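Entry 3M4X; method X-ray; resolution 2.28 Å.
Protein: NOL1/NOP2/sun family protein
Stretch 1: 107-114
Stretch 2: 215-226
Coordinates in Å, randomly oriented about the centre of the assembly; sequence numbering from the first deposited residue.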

# COMPACT_ATOMS: atom_id res chain seq x y z
N GLU A 107 -1.95 1.37 15.54
CA GLU A 107 -3.31 1.73 15.16
C GLU A 107 -3.98 0.60 14.41
O GLU A 107 -3.32 -0.25 13.81
N LYS A 108 -5.31 0.60 14.41
CA LYS A 108 -6.06 -0.20 13.46
C LYS A 108 -6.38 0.68 12.25
O LYS A 108 -7.04 1.72 12.37
N VAL A 109 -5.89 0.27 11.08
CA VAL A 109 -5.92 1.13 9.90
C VAL A 109 -6.58 0.43 8.73
O VAL A 109 -6.32 -0.73 8.47
N LEU A 110 -7.44 1.14 8.01
CA LEU A 110 -8.10 0.57 6.85
C LEU A 110 -7.73 1.35 5.59
O LEU A 110 -7.79 2.57 5.58
N ASP A 111 -7.29 0.64 4.56
CA ASP A 111 -7.13 1.18 3.22
C ASP A 111 -8.27 0.59 2.39
O ASP A 111 -8.22 -0.57 1.98
N LEU A 112 -9.31 1.39 2.17
CA LEU A 112 -10.58 0.86 1.66
C LEU A 112 -10.60 0.54 0.16
O LEU A 112 -11.18 -0.45 -0.27
N CYS A 113 -9.95 1.38 -0.64
CA CYS A 113 -9.83 1.12 -2.08
C CYS A 113 -8.36 1.05 -2.46
O CYS A 113 -7.78 2.04 -2.90
N ALA A 114 -7.76 -0.13 -2.32
CA ALA A 114 -6.32 -0.20 -2.04
C ALA A 114 -5.35 -0.51 -3.18
O ALA A 114 -4.20 -0.11 -3.11
N GLU A 215 -21.57 6.91 -1.49
CA GLU A 215 -21.91 5.55 -1.07
C GLU A 215 -20.74 4.85 -0.36
O GLU A 215 -20.93 4.19 0.66
N ILE A 216 -19.54 5.00 -0.92
CA ILE A 216 -18.37 4.40 -0.35
C ILE A 216 -18.13 4.99 1.04
O ILE A 216 -17.91 4.25 2.01
N LEU A 217 -18.23 6.31 1.14
CA LEU A 217 -17.99 7.04 2.38
C LEU A 217 -19.01 6.80 3.47
O LEU A 217 -18.71 6.93 4.66
N SER A 218 -20.24 6.49 3.08
CA SER A 218 -21.29 6.25 4.06
C SER A 218 -21.01 4.92 4.75
O SER A 218 -21.35 4.73 5.92
N SER A 219 -20.38 4.00 4.03
CA SER A 219 -19.92 2.77 4.65
C SER A 219 -18.67 3.02 5.50
O SER A 219 -18.57 2.53 6.63
N ALA A 220 -17.73 3.79 4.96
CA ALA A 220 -16.46 4.04 5.63
C ALA A 220 -16.68 4.62 7.01
O ALA A 220 -16.11 4.15 7.99
N ILE A 221 -17.52 5.65 7.08
CA ILE A 221 -17.71 6.36 8.34
C ILE A 221 -18.22 5.46 9.46
O ILE A 221 -17.91 5.69 10.64
N LYS A 222 -18.99 4.43 9.11
CA LYS A 222 -19.47 3.49 10.11
C LYS A 222 -18.33 2.67 10.75
O LYS A 222 -18.46 2.12 11.86
N MSE A 223 -17.20 2.58 10.07
CA MSE A 223 -16.11 1.76 10.57
C MSE A 223 -15.09 2.51 11.42
O MSE A 223 -14.08 1.95 11.84
N LEU A 224 -15.40 3.77 11.71
CA LEU A 224 -14.50 4.65 12.45
C LEU A 224 -14.77 4.56 13.94
O LEU A 224 -15.92 4.48 14.36
N LYS A 225 -13.70 4.56 14.75
CA LYS A 225 -13.87 4.67 16.19
C LYS A 225 -14.21 6.11 16.49
O LYS A 225 -14.08 6.97 15.64
N ASN A 226 -14.66 6.38 17.71
CA ASN A 226 -14.77 7.76 18.16
C ASN A 226 -13.39 8.41 18.09
O ASN A 226 -12.42 7.86 18.63

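The two stretches meet through a small, almost wholly apolar side-chain contact, in which a strand and the loop that follows it rest against one side of a helix and the segment beyond it, with no hydrogen bond passing between them. The two surfaces together bury 276 Å², and the backbones stay well apart: the CA atoms of L110 and M223 are 8.9 Å from each other and those of L112 and A220 7.8 Å, so the space between is bridged by side chains alone.

Within the strand, 108-111, K108 and L110 direct their CA-to-CB bonds toward the second stretch, whereas V109 and D111 are out of its reach; in the loop that follows, L112 and C113, adjacent in sequence, both point toward it. L112 gives up the most surface and is the hub of the contact. With chi1 t and chi2 p, it places CD2 3.7 Å from CG2 of I216 and 3.9 Å from CB of A220, while its CD1 lies 4.1 Å from CE of M223. One leucine thus touches three residues of the second stretch, its two methyl groups reaching different neighbours. The small side chain of A220 leaves its CA-to-CB bond sideways to the first stretch, yet its methyl still meets L112.

I216, one helical turn before A220, points toward the loop in the m, t rotamer. Its CG2 also approaches SG of C113 at 4.3 Å, a looser apolar contact made by a cysteine with chi1 m. At the other end of the apolar patch, the selenomethionine M223 points in with chi angles m, t and m. This conformation carries CE past the selenium to lie 3.8 Å from CD2 of L110, which shares the t, p rotamer of L112. The terminal methyl of M223 therefore contacts both leucines and links the strand to the loop after it.

The contact ends at a pair of lysines. K108 and K225 both point toward the opposite stretch, and NZ of K108 comes within 4.0 Å of CD of K225, so the approach is of an ammonium group to an aliphatic chain. The two lysines do not pair with each other; each NZ is hydrogen-bonded elsewhere in the structure.

No polar group of the second stretch bonds to the first; S218 is satisfied within its own helix. OG of S218, with chi1 p, donates to the backbone O of E215 at 2.8 Å, out of reach of the first stretch. The backbone bond from N of A220 to O of I216, at 3.0 Å, joins two of the residues that meet L112.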

# COMPACT_ATOMS: atom_id res chain seq x y z
CB GLU A 107 -3.31 2.99 14.28
CG GLU A 107 -3.08 4.28 15.04
CD GLU A 107 -3.30 5.51 14.16
OE1 GLU A 107 -2.96 5.46 12.97
OE2 GLU A 107 -3.83 6.52 14.67
CB LYS A 108 -7.32 -0.78 14.11
CG LYS A 108 -7.00 -1.73 15.27
CD LYS A 108 -8.25 -2.09 16.08
CE LYS A 108 -8.68 -0.95 16.99
NZ LYS A 108 -10.01 -1.24 17.62
CB VAL A 109 -4.48 1.59 9.50
CG1 VAL A 109 -4.52 2.50 8.27
CG2 VAL A 109 -3.78 2.27 10.66
CB LEU A 110 -9.63 0.57 7.04
CG LEU A 110 -10.50 0.10 5.86
CD1 LEU A 110 -10.24 -1.37 5.56
CD2 LEU A 110 -11.98 0.33 6.14
CB ASP A 111 -5.79 0.75 2.62
CG ASP A 111 -5.41 1.56 1.38
OD1 ASP A 111 -4.29 1.39 0.86
OD2 ASP A 111 -6.24 2.38 0.91
CB LEU A 112 -11.72 1.79 2.05
CG LEU A 112 -13.16 1.35 1.79
CD1 LEU A 112 -13.50 0.05 2.51
CD2 LEU A 112 -14.09 2.45 2.22
CB CYS A 113 -10.54 2.23 -2.85
SG CYS A 113 -12.18 2.61 -2.20
CB ALA A 114 -6.07 -1.14 -0.89
CB GLU A 215 -22.37 4.73 -2.27
CG GLU A 215 -23.72 5.18 -2.83
CD GLU A 215 -23.85 4.99 -4.33
OE1 GLU A 215 -23.22 4.05 -4.86
OE2 GLU A 215 -24.58 5.77 -4.97
CB ILE A 216 -17.13 4.60 -1.26
CG1 ILE A 216 -17.34 3.86 -2.58
CG2 ILE A 216 -15.86 4.09 -0.58
CD1 ILE A 216 -16.25 4.09 -3.59
CB LEU A 217 -17.92 8.55 2.11
CG LEU A 217 -16.65 9.07 1.45
CD1 LEU A 217 -16.89 10.51 1.03
CD2 LEU A 217 -15.48 8.97 2.44
CB SER A 218 -22.68 6.30 3.41
OG SER A 218 -22.85 5.25 2.46
CB SER A 219 -19.65 1.71 3.61
OG SER A 219 -20.85 1.25 3.03
CB ALA A 220 -15.57 5.00 4.79
CB ILE A 221 -18.62 7.59 8.17
CG1 ILE A 221 -17.93 8.61 7.27
CG2 ILE A 221 -18.90 8.22 9.52
CD1 ILE A 221 -18.53 9.97 7.35
CB LYS A 222 -20.52 2.56 9.52
CG LYS A 222 -21.74 3.27 8.96
CD LYS A 222 -22.81 2.26 8.61
CE LYS A 222 -23.74 2.77 7.53
NZ LYS A 222 -24.53 1.62 6.98
CB MSE A 223 -15.47 1.00 9.42
CG MSE A 223 -16.48 0.05 8.79
SE MSE A 223 -15.75 -1.03 7.36
CE MSE A 223 -15.78 0.26 5.86
CB LEU A 224 -14.73 6.09 12.01
CG LEU A 224 -13.68 6.94 11.29
CD1 LEU A 224 -12.34 6.22 11.07
CD2 LEU A 224 -14.25 7.49 9.99
CB LYS A 225 -12.57 4.31 16.93
CG LYS A 225 -12.13 2.87 16.84
CD LYS A 225 -10.70 2.71 17.37
CE LYS A 225 -10.55 3.30 18.78
NZ LYS A 225 -9.12 3.28 19.23
CB ASN A 226 -15.29 7.81 19.60
CG ASN A 226 -15.47 9.24 20.10
OD1 ASN A 226 -14.67 9.74 20.88
ND2 ASN A 226 -16.53 9.90 19.65